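Local coordinates for quinonprotein alcohol dehydrogenase-like protein (Bacteroides thetaiotaomicron VPI-5482, PDB 4R5O) that is of unknown function but joins an immunoglobulin-like beta-sandwich domain to a seven-bladed beta-propeller and binds calcium, at residues 227-238 against 277-288. Numbering follows the deposited sequence.
Sequences YNSIIYNGKVLS and KINFVLAKDGNV
Two neighbouring blades of the beta-propeller pack here face to face, the hairpin of strands 228-232 and 235-239 lying against strand 281-282 and the start of strand 288-294 in the next blade. The Phe280 ring lies against the hairpin: CB of Leu237 sits over one face, 4.1 Å from the ring centroid, while the ring edge meets Asn228 O and the carbonyl carbon of Ser238. CG2 of Ile230 comes obliquely to the root of the same ring, 3.5 Å from Phe280 CB. With its CG1 anti to the backbone N (chi1 -159°), Ile230 carries CD1 onward to Val288 CG2 at 4.0 Å. That Val288 methyl also lies over one face of the Tyr232 ring, 3.6 Å from its centroid, and Val288 CG1 meets Leu237 CD1 tip to tip. Tyr232 OH hydrogen-bonds to Ile303 O, in the same blade as Val288. Replacing Tyr232 by an alanine removes the ring, which would probably open a gap over Val288 CG2 and leave the Ile303 carbonyl without this donor. At the other end the extended Lys277 crosses Tyr227 at about a right angle, CE 3.5 Å from Tyr227 CD1, and its NZ binds the carbonyls of His324 and Ser326. One water accepts from Phe280 N and donates to Ser229 O (2.9 Å), tying the backbones together. Apolar side chains packed between the sheets of adjacent blades are characteristic of the beta-propeller fold.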
# COMPACT_ATOMS: atom_id res chain seq x y z
N TYR A 227 -16.05 -1.07 7.32
CA TYR A 227 -14.99 -2.05 7.03
C TYR A 227 -14.70 -2.02 5.56
O TYR A 227 -13.55 -2.13 5.17
CB TYR A 227 -15.37 -3.47 7.50
CG TYR A 227 -15.55 -3.52 9.00
CD1 TYR A 227 -14.46 -3.42 9.86
CD2 TYR A 227 -16.82 -3.61 9.57
CE1 TYR A 227 -14.62 -3.42 11.24
CE2 TYR A 227 -16.99 -3.62 10.95
CZ TYR A 227 -15.89 -3.54 11.78
OH TYR A 227 -16.03 -3.54 13.14
N ASN A 228 -15.74 -1.76 4.75
CA ASN A 228 -15.70 -1.58 3.31
C ASN A 228 -16.71 -0.58 2.91
O ASN A 228 -17.79 -0.52 3.51
CB ASN A 228 -15.93 -2.90 2.56
CG ASN A 228 -14.95 -3.96 2.90
OD1 ASN A 228 -13.82 -3.99 2.41
ND2 ASN A 228 -15.33 -4.78 3.85
N SER A 229 -16.38 0.23 1.91
CA SER A 229 -17.24 1.29 1.38
C SER A 229 -16.88 1.56 -0.08
O SER A 229 -15.89 1.02 -0.59
CB SER A 229 -17.13 2.55 2.22
OG SER A 229 -15.79 3.00 2.34
N ILE A 230 -17.73 2.35 -0.77
CA ILE A 230 -17.56 2.74 -2.17
C ILE A 230 -18.40 3.98 -2.42
O ILE A 230 -19.40 4.19 -1.72
CB ILE A 230 -17.93 1.58 -3.15
CG1 ILE A 230 -17.28 1.77 -4.55
CG2 ILE A 230 -19.45 1.32 -3.21
CD1 ILE A 230 -17.36 0.64 -5.52
N ILE A 231 -17.99 4.80 -3.41
CA ILE A 231 -18.78 5.94 -3.84
C ILE A 231 -19.58 5.47 -5.05
O ILE A 231 -19.00 4.88 -5.97
CB ILE A 231 -17.96 7.23 -4.13
CG1 ILE A 231 -16.98 7.59 -3.00
CG2 ILE A 231 -18.86 8.41 -4.51
CD1 ILE A 231 -17.53 7.78 -1.63
N TYR A 232 -20.89 5.70 -5.02
CA TYR A 232 -21.77 5.28 -6.10
C TYR A 232 -22.95 6.20 -6.17
O TYR A 232 -23.69 6.31 -5.18
CB TYR A 232 -22.20 3.83 -5.89
CG TYR A 232 -23.01 3.20 -7.00
CD1 TYR A 232 -22.55 3.23 -8.32
CD2 TYR A 232 -24.13 2.42 -6.72
CE1 TYR A 232 -23.25 2.60 -9.34
CE2 TYR A 232 -24.82 1.75 -7.73
CZ TYR A 232 -24.36 1.83 -9.05
OH TYR A 232 -24.97 1.13 -10.07
N ASN A 233 -23.13 6.86 -7.34
CA ASN A 233 -24.23 7.78 -7.63
C ASN A 233 -24.50 8.76 -6.48
O ASN A 233 -25.63 8.82 -5.96
CB ASN A 233 -25.52 7.02 -7.95
CG ASN A 233 -25.68 6.75 -9.41
OD1 ASN A 233 -25.03 5.86 -9.98
ND2 ASN A 233 -26.54 7.55 -10.04
N GLY A 234 -23.45 9.50 -6.10
CA GLY A 234 -23.53 10.52 -5.06
C GLY A 234 -23.70 10.01 -3.65
O GLY A 234 -23.90 10.83 -2.74
N LYS A 235 -23.57 8.68 -3.45
CA LYS A 235 -23.73 8.05 -2.14
C LYS A 235 -22.49 7.28 -1.72
O LYS A 235 -21.73 6.81 -2.56
CB LYS A 235 -24.93 7.07 -2.12
CG LYS A 235 -26.30 7.64 -2.55
CD LYS A 235 -26.82 8.75 -1.67
CE LYS A 235 -28.11 9.30 -2.22
NZ LYS A 235 -28.71 10.34 -1.34
N VAL A 236 -22.34 7.09 -0.40
CA VAL A 236 -21.33 6.23 0.20
C VAL A 236 -22.03 4.95 0.65
O VAL A 236 -22.83 4.98 1.58
CB VAL A 236 -20.57 6.89 1.37
CG1 VAL A 236 -19.54 5.93 1.97
CG2 VAL A 236 -19.91 8.20 0.95
N LEU A 237 -21.75 3.82 -0.02
CA LEU A 237 -22.28 2.51 0.38
C LEU A 237 -21.37 1.93 1.43
O LEU A 237 -20.17 1.99 1.24
CB LEU A 237 -22.40 1.57 -0.83
CG LEU A 237 -23.42 1.99 -1.86
CD1 LEU A 237 -23.20 1.28 -3.19
CD2 LEU A 237 -24.81 1.72 -1.34
N SER A 238 -21.90 1.41 2.56
CA SER A 238 -21.01 0.87 3.58
C SER A 238 -21.40 -0.56 4.06
O SER A 238 -22.58 -0.94 4.10
CB SER A 238 -20.96 1.79 4.79
OG SER A 238 -22.20 1.80 5.48
N LYS A 277 -17.55 -9.27 6.85
CA LYS A 277 -16.88 -8.27 6.03
C LYS A 277 -16.91 -8.67 4.60
O LYS A 277 -16.45 -9.77 4.27
CB LYS A 277 -15.43 -8.05 6.47
CG LYS A 277 -15.24 -7.54 7.85
CD LYS A 277 -13.80 -7.24 8.04
CE LYS A 277 -13.53 -6.80 9.44
NZ LYS A 277 -12.13 -6.33 9.59
N ILE A 278 -17.44 -7.80 3.75
CA ILE A 278 -17.45 -7.98 2.30
C ILE A 278 -17.40 -6.58 1.67
O ILE A 278 -17.95 -5.61 2.21
CB ILE A 278 -18.62 -8.85 1.75
CG1 ILE A 278 -18.45 -9.21 0.24
CG2 ILE A 278 -19.95 -8.26 2.04
CD1 ILE A 278 -17.13 -9.95 -0.19
N ASN A 279 -16.66 -6.47 0.57
CA ASN A 279 -16.47 -5.21 -0.12
C ASN A 279 -17.53 -5.00 -1.21
O ASN A 279 -18.41 -5.83 -1.42
CB ASN A 279 -15.05 -5.18 -0.73
CG ASN A 279 -14.75 -6.20 -1.77
OD1 ASN A 279 -15.24 -7.34 -1.74
ND2 ASN A 279 -13.89 -5.82 -2.70
N PHE A 280 -17.45 -3.83 -1.86
CA PHE A 280 -18.25 -3.38 -2.99
C PHE A 280 -17.35 -3.22 -4.18
O PHE A 280 -16.29 -2.58 -4.06
CB PHE A 280 -18.97 -2.06 -2.68
CG PHE A 280 -19.85 -2.09 -1.47
CD1 PHE A 280 -19.32 -1.89 -0.21
CD2 PHE A 280 -21.22 -2.29 -1.58
CE1 PHE A 280 -20.13 -1.95 0.93
CE2 PHE A 280 -22.03 -2.34 -0.45
CZ PHE A 280 -21.49 -2.16 0.80
N VAL A 281 -17.72 -3.80 -5.33
CA VAL A 281 -16.88 -3.66 -6.51
C VAL A 281 -17.71 -3.04 -7.64
O VAL A 281 -18.88 -3.37 -7.82
CB VAL A 281 -16.22 -5.01 -6.96
CG1 VAL A 281 -15.25 -5.54 -5.91
CG2 VAL A 281 -17.25 -6.09 -7.32
N LEU A 282 -17.09 -2.12 -8.38
CA LEU A 282 -17.70 -1.53 -9.57
C LEU A 282 -17.37 -2.43 -10.75
O LEU A 282 -16.19 -2.59 -11.06
CB LEU A 282 -17.25 -0.07 -9.80
CG LEU A 282 -17.81 0.61 -11.06
CD1 LEU A 282 -19.34 0.91 -10.92
CD2 LEU A 282 -17.05 1.87 -11.37
N ALA A 283 -18.38 -3.09 -11.34
CA ALA A 283 -18.18 -4.03 -12.46
C ALA A 283 -18.24 -3.31 -13.80
O ALA A 283 -18.56 -2.12 -13.85
CB ALA A 283 -19.20 -5.13 -12.41
N LYS A 284 -17.90 -4.04 -14.90
CA LYS A 284 -17.80 -3.49 -16.27
C LYS A 284 -19.18 -3.05 -16.79
O LYS A 284 -19.23 -2.16 -17.63
CB LYS A 284 -17.17 -4.48 -17.26
CG LYS A 284 -16.69 -3.79 -18.54
CD LYS A 284 -16.33 -4.77 -19.62
CE LYS A 284 -16.00 -4.03 -20.89
NZ LYS A 284 -15.72 -4.97 -22.00
N ASP A 285 -20.29 -3.58 -16.23
CA ASP A 285 -21.64 -3.15 -16.61
C ASP A 285 -21.99 -1.75 -16.02
O ASP A 285 -23.07 -1.22 -16.29
CB ASP A 285 -22.67 -4.19 -16.14
CG ASP A 285 -22.81 -4.38 -14.65
OD1 ASP A 285 -21.99 -3.83 -13.89
OD2 ASP A 285 -23.74 -5.08 -14.24
N GLY A 286 -21.08 -1.19 -15.21
CA GLY A 286 -21.20 0.11 -14.57
C GLY A 286 -21.96 0.08 -13.26
O GLY A 286 -22.25 1.13 -12.68
N ASN A 287 -22.28 -1.14 -12.79
CA ASN A 287 -23.03 -1.36 -11.55
C ASN A 287 -22.10 -1.79 -10.42
O ASN A 287 -20.96 -2.21 -10.66
CB ASN A 287 -24.14 -2.40 -11.76
CG ASN A 287 -25.29 -1.90 -12.60
OD1 ASN A 287 -25.79 -2.60 -13.48
ND2 ASN A 287 -25.65 -0.64 -12.45
N VAL A 288 -22.58 -1.62 -9.17
CA VAL A 288 -21.83 -1.98 -7.97
C VAL A 288 -22.38 -3.28 -7.47
O VAL A 288 -23.59 -3.47 -7.43
CB VAL A 288 -21.85 -0.87 -6.90
CG1 VAL A 288 -21.44 -1.38 -5.52
CG2 VAL A 288 -20.95 0.28 -7.35
O HOH W 1 -15.33 -1.80 -0.96